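Long-range contacts in 2,3-dihydroxybenzoate-AMP ligase (Bacillus subtilis, PDB 1MDF), which belongs to the AMP-binding (ANL) enzyme family, carrying a large AMP-binding region and a smaller C-terminal domain of its own family: residues His222-Leu227 against Lys272-Ala277; Asp295-Leu300 against Ala320-Thr325; Asp40-Thr45 against Gly250-Leu255. All blocks are in the same frame, centred on the assembly; numbering follows the deposited sequence.

Contact 1 (His222-Leu227 against Lys272-Ala277); sequences HSTVYL and KVTITA
The Tyr226 ring meets Ile275 O, Thr276 CA and Ala277 CB obliquely. Its CD1 lies 3.9 Å from Ile275 CG2, and its OH is 3.7 Å from Ala277 CB. With CG anti to the backbone N (chi1 -179°), the ring is carried across Ile275 toward Ala277. Thr224 extends this apolar patch, its CG2 resting on Ile275 CG2.

The backbone pairing is irregular at first. Val225 O accepts twice: from Thr274 N at 2.7 Å, on a lone pair but with a bent N-H, and from Ile275 N at 3.1 Å, tilted from the carbonyl plane. Val225 N donates to Thr274 OG1 in a nearly straight bond (3.1 Å, 175°). Leu227 N then bonds Ile275 O at 2.8 Å. Beyond it, Thr276 OG1 donates to Leu227 O (2.6 Å), which a water links to Ala277 O.

Val273 CG1 meets Val225 CG1 and Leu227 CB, and Ile268 of helix 261-271 touches both Leu227 and Val273. The strand axes run 4.6 Å apart in the same direction, 25° off parallel: an adjacent parallel pair inside a helix-covered alpha/beta sheet.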
ATOM      1  N   HIS A 222      -3.676 -22.459   5.530  1.00 25.29           N
ATOM      2  CA  HIS A 222      -4.916 -22.494   6.301  1.00 26.89           C
ATOM      3  C   HIS A 222      -4.790 -22.036   7.747  1.00 26.60           C
ATOM      4  O   HIS A 222      -5.793 -21.727   8.380  1.00 27.23           O
ATOM      5  CB  HIS A 222      -5.504 -23.903   6.298  1.00 31.05           C
ATOM      6  CG  HIS A 222      -4.746 -24.879   7.145  1.00 34.65           C
ATOM      7  ND1 HIS A 222      -3.496 -25.352   6.802  1.00 36.65           N
ATOM      8  CD2 HIS A 222      -5.060 -25.467   8.322  1.00 35.89           C
ATOM      9  CE1 HIS A 222      -3.074 -26.191   7.733  1.00 36.14           C
ATOM     10  NE2 HIS A 222      -4.005 -26.277   8.665  1.00 36.42           N
ATOM     11  N   SER A 223      -3.570 -22.000   8.276  1.00 25.19           N
ATOM     12  CA  SER A 223      -3.365 -21.597   9.663  1.00 24.31           C
ATOM     13  C   SER A 223      -3.046 -20.125   9.829  1.00 22.94           C
ATOM     14  O   SER A 223      -2.924 -19.635  10.950  1.00 23.49           O
ATOM     15  CB  SER A 223      -2.247 -22.427  10.297  1.00 25.72           C
ATOM     16  OG  SER A 223      -2.697 -23.740  10.581  1.00 31.27           O
ATOM     17  N   THR A 224      -2.913 -19.421   8.712  1.00 21.29           N
ATOM     18  CA  THR A 224      -2.598 -18.004   8.739  1.00 18.68           C
ATOM     19  C   THR A 224      -3.777 -17.176   9.225  1.00 17.77           C
ATOM     20  O   THR A 224      -4.899 -17.331   8.754  1.00 17.25           O
ATOM     21  CB  THR A 224      -2.192 -17.492   7.340  1.00 18.48           C
ATOM     22  OG1 THR A 224      -1.018 -18.184   6.892  1.00 18.86           O
ATOM     23  CG2 THR A 224      -1.908 -16.000   7.390  1.00 16.63           C
ATOM     24  N   VAL A 225      -3.510 -16.309  10.192  1.00 16.95           N
ATOM     25  CA  VAL A 225      -4.528 -15.417  10.734  1.00 15.85           C
ATOM     26  C   VAL A 225      -3.909 -14.036  10.593  1.00 15.20           C
ATOM     27  O   VAL A 225      -3.067 -13.618  11.399  1.00 13.56           O
ATOM     28  CB  VAL A 225      -4.857 -15.741  12.221  1.00 16.49           C
ATOM     29  CG1 VAL A 225      -5.974 -14.834  12.727  1.00 13.37           C
ATOM     30  CG2 VAL A 225      -5.300 -17.192  12.339  1.00 14.69           C
ATOM     31  N   TYR A 226      -4.320 -13.357   9.522  1.00 13.32           N
ATOM     32  CA  TYR A 226      -3.830 -12.035   9.160  1.00 10.71           C
ATOM     33  C   TYR A 226      -4.691 -10.901   9.690  1.00 10.35           C
ATOM     34  O   TYR A 226      -5.887 -10.859   9.428  1.00  8.47           O
ATOM     35  CB  TYR A 226      -3.772 -11.934   7.643  1.00  8.85           C
ATOM     36  CG  TYR A 226      -3.255 -10.624   7.101  1.00  8.39           C
ATOM     37  CD1 TYR A 226      -1.910 -10.459   6.801  1.00  7.73           C
ATOM     38  CD2 TYR A 226      -4.125  -9.561   6.841  1.00 10.00           C
ATOM     39  CE1 TYR A 226      -1.437  -9.282   6.247  1.00  9.08           C
ATOM     40  CE2 TYR A 226      -3.665  -8.374   6.290  1.00 11.17           C
ATOM     41  CZ  TYR A 226      -2.316  -8.241   5.993  1.00 11.09           C
ATOM     42  OH  TYR A 226      -1.851  -7.070   5.439  1.00 11.83           O
ATOM     43  N   LEU A 227      -4.079  -9.979  10.429  1.00 10.48           N
ATOM     44  CA  LEU A 227      -4.809  -8.830  10.950  1.00 10.99           C
ATOM     45  C   LEU A 227      -4.690  -7.669   9.972  1.00 12.92           C
ATOM     46  O   LEU A 227      -3.587  -7.190   9.690  1.00 15.37           O
ATOM     47  CB  LEU A 227      -4.248  -8.373  12.298  1.00 10.58           C
ATOM     48  CG  LEU A 227      -4.922  -7.087  12.795  1.00 10.11           C
ATOM     49  CD1 LEU A 227      -6.323  -7.423  13.308  1.00  7.55           C
ATOM     50  CD2 LEU A 227      -4.109  -6.441  13.899  1.00  9.08           C
ATOM     51  N   LYS A 272      -5.916 -14.540  17.855  1.00 22.70           N
ATOM     52  CA  LYS A 272      -4.616 -15.197  17.696  1.00 23.13           C
ATOM     53  C   LYS A 272      -4.017 -15.046  16.302  1.00 22.10           C
ATOM     54  O   LYS A 272      -3.658 -16.029  15.651  1.00 21.32           O
ATOM     55  CB  LYS A 272      -4.720 -16.683  18.059  1.00 23.55           C
ATOM     56  CG  LYS A 272      -4.300 -16.986  19.487  1.00 24.96           C
ATOM     57  CD  LYS A 272      -5.371 -17.736  20.265  1.00 27.57           C
ATOM     58  CE  LYS A 272      -4.962 -17.921  21.734  1.00 29.12           C
ATOM     59  NZ  LYS A 272      -4.645 -16.621  22.437  1.00 28.63           N
ATOM     60  N   VAL A 273      -3.908 -13.803  15.853  1.00 20.70           N
ATOM     61  CA  VAL A 273      -3.351 -13.521  14.541  1.00 21.31           C
ATOM     62  C   VAL A 273      -1.872 -13.937  14.480  1.00 20.95           C
ATOM     63  O   VAL A 273      -1.112 -13.715  15.425  1.00 21.58           O
ATOM     64  CB  VAL A 273      -3.480 -12.012  14.198  1.00 20.55           C
ATOM     65  CG1 VAL A 273      -4.821 -11.487  14.676  1.00 18.22           C
ATOM     66  CG2 VAL A 273      -2.352 -11.230  14.821  1.00 21.17           C
ATOM     67  N   THR A 274      -1.472 -14.544  13.364  1.00 20.52           N
ATOM     68  CA  THR A 274      -0.088 -14.985  13.185  1.00 18.60           C
ATOM     69  C   THR A 274       0.685 -14.001  12.331  1.00 17.34           C
ATOM     70  O   THR A 274       1.899 -14.113  12.185  1.00 18.30           O
ATOM     71  CB  THR A 274      -0.004 -16.368  12.509  1.00 17.30           C
ATOM     72  OG1 THR A 274      -0.626 -16.319  11.217  1.00 19.07           O
ATOM     73  CG2 THR A 274      -0.692 -17.404  13.356  1.00 16.49           C
ATOM     74  N   ILE A 275      -0.018 -13.028  11.768  1.00 15.76           N
ATOM     75  CA  ILE A 275       0.652 -12.042  10.941  1.00 14.40           C
ATOM     76  C   ILE A 275      -0.162 -10.780  10.684  1.00 13.20           C
ATOM     77  O   ILE A 275      -1.391 -10.807  10.631  1.00 15.13           O
ATOM     78  CB  ILE A 275       1.071 -12.676   9.584  1.00 13.81           C
ATOM     79  CG1 ILE A 275       1.755 -11.629   8.711  1.00 12.22           C
ATOM     80  CG2 ILE A 275      -0.147 -13.295   8.891  1.00  9.75           C
ATOM     81  CD1 ILE A 275       2.518 -12.203   7.562  1.00 13.82           C
ATOM     82  N   THR A 276       0.540  -9.666  10.559  1.00 12.38           N
ATOM     83  CA  THR A 276      -0.088  -8.393  10.258  1.00 13.85           C
ATOM     84  C   THR A 276       0.962  -7.496   9.599  1.00 13.32           C
ATOM     85  O   THR A 276       2.147  -7.847   9.575  1.00 11.06           O
ATOM     86  CB  THR A 276      -0.693  -7.724  11.520  1.00 15.67           C
ATOM     87  OG1 THR A 276      -1.493  -6.605  11.112  1.00 17.66           O
ATOM     88  CG2 THR A 276       0.385  -7.253  12.475  1.00 14.01           C
ATOM     89  N   ALA A 277       0.524  -6.363   9.048  1.00 15.07           N
ATOM     90  CA  ALA A 277       1.417  -5.441   8.339  1.00 14.81           C
ATOM     91  C   ALA A 277       1.285  -3.996   8.794  1.00 16.36           C
ATOM     92  O   ALA A 277       0.184  -3.491   8.996  1.00 18.26           O
ATOM     93  CB  ALA A 277       1.167  -5.533   6.846  1.00 10.17           C
TER
HETATM   94  O   HOH W   1      -2.462  -4.737   8.074  1.00 21.32           O

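Contact 2 (Asp295-Leu300 against Ala320-Thr325); sequences DDLSSL and AVFGCT
Leu300 and Cys324 come close without any hydrogen bond, and none joins the two segments anywhere: Leu300 O sits 3.3 Å from Cys324 CB, so a carbonyl meets a carbon here and not a donor. The rest is apolar. Cys324 holds SG between its backbone N and carbonyl carbon (chi1 61°), which places the sulfur 4.2 Å from Leu300 CG.

Phe322 carries the other half of the contact. Leu297 reaches the edge of its ring, near the ring plane, with CD1 4.2 Å from Phe322 CD2. Leu300 CD2 approaches the same Phe322 CD2 at 4.4 Å, from an oblique direction. One ring face is occupied from within its own segment, by Val321 CG1 over the ring centre.

Backbone turns put both leucines on the same partner. A type I turn from Leu297 to Leu300, closed by Leu300 N to Leu297 O at 3.0 Å, directs both CB atoms toward 320-325. Overlapping its start, Asp296 OD2 accepts from Ser298 N at 3.2 Å, an Asx turn. On the other side, Gly323 leaves the helix with positive phi (72°), and Cys324 follows.

The loop lies between helix 261-271, where Leu297 touches Phe265 and Ile268, and Phe322 at the end of helix 318-322. Phe322 packs on Trp286, Met287 and Ala290 of helix 280-291 and on Leu303, while Thr325 starts the strand paired with 302-306.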
ATOM      1  N   ASP A 295      -0.375  -7.181  26.895  1.00 45.87           N
ATOM      2  CA  ASP A 295      -1.413  -8.111  26.473  1.00 41.97           C
ATOM      3  C   ASP A 295      -0.767  -9.119  25.532  1.00 39.87           C
ATOM      4  O   ASP A 295       0.266  -8.839  24.922  1.00 39.12           O
ATOM      5  CB  ASP A 295      -2.600  -7.413  25.802  1.00 41.16           C
ATOM      6  CG  ASP A 295      -2.186  -6.363  24.820  1.00 40.15           C
ATOM      7  OD1 ASP A 295      -1.890  -5.234  25.250  1.00 41.15           O
ATOM      8  OD2 ASP A 295      -2.159  -6.667  23.615  1.00 40.76           O
ATOM      9  N   ASP A 296      -1.372 -10.295  25.430  1.00 36.90           N
ATOM     10  CA  ASP A 296      -0.831 -11.373  24.617  1.00 34.74           C
ATOM     11  C   ASP A 296      -0.730 -11.144  23.116  1.00 32.75           C
ATOM     12  O   ASP A 296      -1.730 -11.126  22.409  1.00 31.60           O
ATOM     13  CB  ASP A 296      -1.624 -12.649  24.874  1.00 36.11           C
ATOM     14  CG  ASP A 296      -0.784 -13.890  24.694  1.00 38.18           C
ATOM     15  OD1 ASP A 296      -1.286 -14.995  24.978  1.00 38.21           O
ATOM     16  OD2 ASP A 296       0.385 -13.754  24.272  1.00 38.47           O
ATOM     17  N   LEU A 297       0.497 -10.981  22.637  1.00 31.70           N
ATOM     18  CA  LEU A 297       0.749 -10.787  21.214  1.00 30.12           C
ATOM     19  C   LEU A 297       1.662 -11.911  20.748  1.00 28.03           C
ATOM     20  O   LEU A 297       2.149 -11.894  19.624  1.00 28.85           O
ATOM     21  CB  LEU A 297       1.449  -9.452  20.952  1.00 29.77           C
ATOM     22  CG  LEU A 297       0.794  -8.153  21.421  1.00 30.20           C
ATOM     23  CD1 LEU A 297       1.594  -6.977  20.865  1.00 29.29           C
ATOM     24  CD2 LEU A 297      -0.654  -8.085  20.962  1.00 27.76           C
ATOM     25  N   SER A 298       1.885 -12.886  21.623  1.00 25.65           N
ATOM     26  CA  SER A 298       2.767 -14.004  21.320  1.00 24.64           C
ATOM     27  C   SER A 298       2.383 -14.870  20.112  1.00 24.47           C
ATOM     28  O   SER A 298       3.253 -15.454  19.476  1.00 25.72           O
ATOM     29  CB  SER A 298       2.947 -14.882  22.572  1.00 23.00           C
ATOM     30  OG  SER A 298       1.711 -15.337  23.088  1.00 19.95           O
ATOM     31  N   SER A 299       1.099 -14.962  19.784  1.00 24.76           N
ATOM     32  CA  SER A 299       0.703 -15.774  18.631  1.00 25.32           C
ATOM     33  C   SER A 299       1.361 -15.210  17.374  1.00 25.53           C
ATOM     34  O   SER A 299       1.551 -15.917  16.380  1.00 26.02           O
ATOM     35  CB  SER A 299      -0.823 -15.783  18.455  1.00 23.27           C
ATOM     36  OG  SER A 299      -1.321 -14.497  18.125  1.00 25.04           O
ATOM     37  N   LEU A 300       1.721 -13.932  17.441  1.00 24.45           N
ATOM     38  CA  LEU A 300       2.354 -13.231  16.326  1.00 24.66           C
ATOM     39  C   LEU A 300       3.622 -13.948  15.842  1.00 22.96           C
ATOM     40  O   LEU A 300       4.511 -14.246  16.628  1.00 21.90           O
ATOM     41  CB  LEU A 300       2.679 -11.805  16.764  1.00 23.37           C
ATOM     42  CG  LEU A 300       2.507 -10.647  15.788  1.00 25.45           C
ATOM     43  CD1 LEU A 300       1.123 -10.671  15.149  1.00 22.75           C
ATOM     44  CD2 LEU A 300       2.723  -9.345  16.563  1.00 24.68           C
ATOM     45  N   ALA A 320      12.932  -8.413  19.678  1.00 28.75           N
ATOM     46  CA  ALA A 320      12.829  -8.338  21.130  1.00 28.37           C
ATOM     47  C   ALA A 320      11.457  -7.864  21.611  1.00 28.30           C
ATOM     48  O   ALA A 320      10.832  -8.500  22.457  1.00 29.30           O
ATOM     49  CB  ALA A 320      13.902  -7.422  21.673  1.00 26.45           C
ATOM     50  N   VAL A 321      10.992  -6.749  21.065  1.00 27.29           N
ATOM     51  CA  VAL A 321       9.712  -6.177  21.457  1.00 27.30           C
ATOM     52  C   VAL A 321       8.505  -7.081  21.197  1.00 27.41           C
ATOM     53  O   VAL A 321       7.629  -7.194  22.054  1.00 28.26           O
ATOM     54  CB  VAL A 321       9.472  -4.801  20.738  1.00 27.47           C
ATOM     55  CG1 VAL A 321       8.103  -4.247  21.088  1.00 26.94           C
ATOM     56  CG2 VAL A 321      10.537  -3.801  21.136  1.00 25.54           C
ATOM     57  N   PHE A 322       8.464  -7.733  20.035  1.00 26.70           N
ATOM     58  CA  PHE A 322       7.311  -8.564  19.671  1.00 26.12           C
ATOM     59  C   PHE A 322       7.425 -10.084  19.754  1.00 26.90           C
ATOM     60  O   PHE A 322       6.402 -10.776  19.780  1.00 27.49           O
ATOM     61  CB  PHE A 322       6.829  -8.188  18.266  1.00 25.96           C
ATOM     62  CG  PHE A 322       6.372  -6.760  18.143  1.00 24.96           C
ATOM     63  CD1 PHE A 322       7.147  -5.825  17.472  1.00 24.12           C
ATOM     64  CD2 PHE A 322       5.174  -6.349  18.721  1.00 24.08           C
ATOM     65  CE1 PHE A 322       6.737  -4.494  17.380  1.00 25.78           C
ATOM     66  CE2 PHE A 322       4.758  -5.027  18.637  1.00 24.67           C
ATOM     67  CZ  PHE A 322       5.538  -4.095  17.965  1.00 24.93           C
ATOM     68  N   GLY A 323       8.642 -10.612  19.780  1.00 26.73           N
ATOM     69  CA  GLY A 323       8.797 -12.057  19.865  1.00 25.12           C
ATOM     70  C   GLY A 323       8.441 -12.794  18.584  1.00 23.20           C
ATOM     71  O   GLY A 323       8.011 -13.942  18.606  1.00 21.85           O
ATOM     72  N   CYS A 324       8.615 -12.125  17.456  1.00 22.95           N
ATOM     73  CA  CYS A 324       8.321 -12.723  16.166  1.00 21.52           C
ATOM     74  C   CYS A 324       9.376 -12.250  15.196  1.00 20.65           C
ATOM     75  O   CYS A 324      10.293 -11.520  15.574  1.00 19.58           O
ATOM     76  CB  CYS A 324       6.936 -12.293  15.674  1.00 21.67           C
ATOM     77  SG  CYS A 324       6.740 -10.509  15.436  1.00 22.37           S
ATOM     78  N   THR A 325       9.247 -12.663  13.945  1.00 21.20           N
ATOM     79  CA  THR A 325      10.206 -12.263  12.927  1.00 21.71           C
ATOM     80  C   THR A 325       9.743 -11.042  12.138  1.00 20.77           C
ATOM     81  O   THR A 325       8.595 -10.960  11.702  1.00 21.45           O
ATOM     82  CB  THR A 325      10.475 -13.414  11.950  1.00 21.52           C
ATOM     83  OG1 THR A 325      11.242 -14.427  12.612  1.00 23.75           O
ATOM     84  CG2 THR A 325      11.245 -12.914  10.749  1.00 21.02           C
TER

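Contact 3 (Asp40-Thr45 against Gly250-Leu255); sequences DRIAIT and GGRVVL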
ATOM      1  N   ASP A  40     -17.249 -24.136   4.647  1.00 19.78           N
ATOM      2  CA  ASP A  40     -17.569 -23.438   5.895  1.00 20.73           C
ATOM      3  C   ASP A  40     -16.423 -22.814   6.678  1.00 19.79           C
ATOM      4  O   ASP A  40     -16.652 -22.211   7.716  1.00 20.57           O
ATOM      5  CB  ASP A  40     -18.353 -24.357   6.841  1.00 22.60           C
ATOM      6  CG  ASP A  40     -19.197 -23.573   7.845  1.00 23.65           C
ATOM      7  OD1 ASP A  40     -19.536 -24.107   8.922  1.00 23.01           O
ATOM      8  OD2 ASP A  40     -19.533 -22.413   7.541  1.00 25.68           O
ATOM      9  N   ARG A  41     -15.198 -22.953   6.195  1.00 19.47           N
ATOM     10  CA  ARG A  41     -14.059 -22.374   6.883  1.00 18.16           C
ATOM     11  C   ARG A  41     -14.221 -20.851   6.959  1.00 17.41           C
ATOM     12  O   ARG A  41     -14.660 -20.227   5.995  1.00 17.00           O
ATOM     13  CB  ARG A  41     -12.781 -22.732   6.129  1.00 18.92           C
ATOM     14  CG  ARG A  41     -11.497 -22.306   6.827  1.00 19.90           C
ATOM     15  CD  ARG A  41     -10.300 -22.481   5.905  1.00 19.91           C
ATOM     16  NE  ARG A  41     -10.236 -23.840   5.382  1.00 20.91           N
ATOM     17  CZ  ARG A  41      -9.263 -24.298   4.601  1.00 21.94           C
ATOM     18  NH1 ARG A  41      -8.266 -23.501   4.247  1.00 22.22           N
ATOM     19  NH2 ARG A  41      -9.285 -25.557   4.180  1.00 22.97           N
ATOM     20  N   ILE A  42     -13.886 -20.255   8.100  1.00 17.37           N
ATOM     21  CA  ILE A  42     -13.991 -18.801   8.246  1.00 17.06           C
ATOM     22  C   ILE A  42     -12.958 -18.080   7.385  1.00 18.23           C
ATOM     23  O   ILE A  42     -11.739 -18.270   7.536  1.00 17.71           O
ATOM     24  CB  ILE A  42     -13.781 -18.333   9.695  1.00 19.34           C
ATOM     25  CG1 ILE A  42     -14.930 -18.826  10.581  1.00 16.89           C
ATOM     26  CG2 ILE A  42     -13.680 -16.800   9.728  1.00 18.88           C
ATOM     27  CD1 ILE A  42     -16.283 -18.412  10.063  1.00 21.01           C
ATOM     28  N   ALA A  43     -13.459 -17.232   6.493  1.00 16.28           N
ATOM     29  CA  ALA A  43     -12.614 -16.487   5.585  1.00 14.98           C
ATOM     30  C   ALA A  43     -12.332 -15.085   6.102  1.00 14.92           C
ATOM     31  O   ALA A  43     -11.202 -14.616   6.071  1.00 16.00           O
ATOM     32  CB  ALA A  43     -13.284 -16.421   4.215  1.00 14.00           C
ATOM     33  N   ILE A  44     -13.371 -14.431   6.594  1.00 15.90           N
ATOM     34  CA  ILE A  44     -13.260 -13.068   7.089  1.00 17.28           C
ATOM     35  C   ILE A  44     -13.833 -12.937   8.495  1.00 18.00           C
ATOM     36  O   ILE A  44     -14.922 -13.450   8.767  1.00 19.31           O
ATOM     37  CB  ILE A  44     -14.034 -12.120   6.149  1.00 15.93           C
ATOM     38  CG1 ILE A  44     -13.483 -12.256   4.737  1.00 15.42           C
ATOM     39  CG2 ILE A  44     -13.934 -10.680   6.627  1.00 15.96           C
ATOM     40  CD1 ILE A  44     -14.399 -11.672   3.696  1.00 17.21           C
ATOM     41  N   THR A  45     -13.104 -12.260   9.380  1.00 16.89           N
ATOM     42  CA  THR A  45     -13.568 -12.039  10.749  1.00 17.85           C
ATOM     43  C   THR A  45     -13.618 -10.546  11.047  1.00 17.87           C
ATOM     44  O   THR A  45     -12.629  -9.840  10.881  1.00 18.07           O
ATOM     45  CB  THR A  45     -12.640 -12.691  11.804  1.00 20.66           C
ATOM     46  OG1 THR A  45     -12.737 -14.120  11.734  1.00 22.07           O
ATOM     47  CG2 THR A  45     -13.025 -12.229  13.209  1.00 20.08           C
ATOM     48  N   GLY A 250      -6.240 -19.672   1.640  1.00 17.87           N
ATOM     49  CA  GLY A 250      -7.277 -20.261   2.470  1.00 15.74           C
ATOM     50  C   GLY A 250      -7.051 -19.977   3.941  1.00 16.22           C
ATOM     51  O   GLY A 250      -7.512 -20.715   4.797  1.00 17.25           O
ATOM     52  N   GLY A 251      -6.311 -18.918   4.242  1.00 16.06           N
ATOM     53  CA  GLY A 251      -6.077 -18.573   5.626  1.00 16.09           C
ATOM     54  C   GLY A 251      -7.296 -17.868   6.189  1.00 16.93           C
ATOM     55  O   GLY A 251      -8.420 -18.079   5.716  1.00 16.40           O
ATOM     56  N   ARG A 252      -7.076 -17.002   7.175  1.00 16.81           N
ATOM     57  CA  ARG A 252      -8.178 -16.287   7.808  1.00 17.49           C
ATOM     58  C   ARG A 252      -7.850 -14.827   8.043  1.00 17.49           C
ATOM     59  O   ARG A 252      -6.801 -14.505   8.605  1.00 19.00           O
ATOM     60  CB  ARG A 252      -8.520 -16.962   9.132  1.00 17.90           C
ATOM     61  CG  ARG A 252      -9.700 -16.368   9.844  1.00 18.24           C
ATOM     62  CD  ARG A 252      -9.941 -17.119  11.127  1.00 18.23           C
ATOM     63  NE  ARG A 252     -10.573 -16.244  12.090  1.00 19.77           N
ATOM     64  CZ  ARG A 252     -10.147 -16.069  13.331  1.00 20.02           C
ATOM     65  NH1 ARG A 252      -9.078 -16.724  13.772  1.00 17.65           N
ATOM     66  NH2 ARG A 252     -10.780 -15.209  14.120  1.00 21.00           N
ATOM     67  N   VAL A 253      -8.757 -13.947   7.633  1.00 16.51           N
ATOM     68  CA  VAL A 253      -8.552 -12.508   7.774  1.00 17.54           C
ATOM     69  C   VAL A 253      -9.318 -11.870   8.932  1.00 18.77           C
ATOM     70  O   VAL A 253     -10.517 -12.098   9.103  1.00 19.53           O
ATOM     71  CB  VAL A 253      -8.976 -11.760   6.494  1.00 19.47           C
ATOM     72  CG1 VAL A 253      -8.736 -10.279   6.665  1.00 20.32           C
ATOM     73  CG2 VAL A 253      -8.236 -12.293   5.295  1.00 17.07           C
ATOM     74  N   VAL A 254      -8.609 -11.045   9.697  1.00 18.47           N
ATOM     75  CA  VAL A 254      -9.163 -10.323  10.837  1.00 17.20           C
ATOM     76  C   VAL A 254      -9.180  -8.817  10.510  1.00 17.59           C
ATOM     77  O   VAL A 254      -8.140  -8.211  10.244  1.00 15.18           O
ATOM     78  CB  VAL A 254      -8.311 -10.569  12.100  1.00 17.82           C
ATOM     79  CG1 VAL A 254      -8.873  -9.782  13.289  1.00 17.15           C
ATOM     80  CG2 VAL A 254      -8.283 -12.060  12.411  1.00 18.70           C
ATOM     81  N   LEU A 255     -10.368  -8.219  10.538  1.00 17.03           N
ATOM     82  CA  LEU A 255     -10.515  -6.801  10.216  1.00 17.08           C
ATOM     83  C   LEU A 255     -10.458  -5.874  11.416  1.00 17.80           C
ATOM     84  O   LEU A 255     -11.309  -5.946  12.299  1.00 21.10           O
ATOM     85  CB  LEU A 255     -11.831  -6.570   9.479  1.00 14.54           C
ATOM     86  CG  LEU A 255     -11.952  -7.277   8.136  1.00 12.01           C
ATOM     87  CD1 LEU A 255     -13.336  -7.048   7.530  1.00 13.59           C
ATOM     88  CD2 LEU A 255     -10.868  -6.747   7.229  1.00 13.01           C
TER
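Strands 42-45 and 252-255 run in the same direction, their axes 4.7 Å apart and 12° from parallel. Ile44 pairs with Val253 and Thr45 with Val254 through three backbone bonds. Val253 N donates to Ala43 O, Thr45 N to Val253 O at 2.6 Å, and Leu255 N to Thr45 O at 2.8 Å, so donors alternate between the two chains.

Among the side chains, Arg252 grips Thr45 side-on. The Arg252 chain stays extended from CG to NE and lies beside Ile42, the two side chains pointing the same way, with Ile42 CG2 near Arg252 NE and CD. At its end the guanidinium turns its edge to Thr45, so that NE at 3.1 Å and NH2 at 3.3 Å both donate to Thr45 OG1, which lies close to the guanidinium plane. Both bonds use one edge of the group and would restrain its turning; the charge itself is met by a salt bridge from NH2 to Glu271.

Arg41 works at the other end of the pair. Its chain bends at chi3 (-54°), and NH1 donates to Gly250 O at 2.9 Å, with that oxygen in the guanidinium plane. Gly250 closes the preceding helix in a Schellman motif, so the bond ties the residue just before strand 42-46 to the end of helix 242-248. Ile44 and Leu255 meet at a slant, Ile44 CG2 3.8 Å from Leu255 CD1.

On its far side, strand 42-46 pairs antiparallel with 49-52, where Ala43 and Ile44 both face Trp51 in a classic beta bulge. Strand 252-255 is flanked in turn by 225-228, while Leu56 of helix 53-70 covers Ile44.

Contacts 1 and 3 are neighbouring parallel pairings in one mixed sheet and share a border: Thr224 O accepts from Arg252 N and Tyr226 O from Val254 N, each at 2.7 Å. Contact 2 lies farther along the sheet, in a connecting loop and a helix end. It touches contact 1 through Ser299 OG and Val273 O (2.8 Å) and through Leu300 packed on Val273, but stays about 9 Å from contact 3 at the nearest atoms. All three are mainly buried. Their chemistry differs: contact 3 adds arginine bonds to regular strand pairing, contact 1 uses threonine hydroxyls where pairing is irregular, and contact 2 has no hydrogen bond and is mostly apolar.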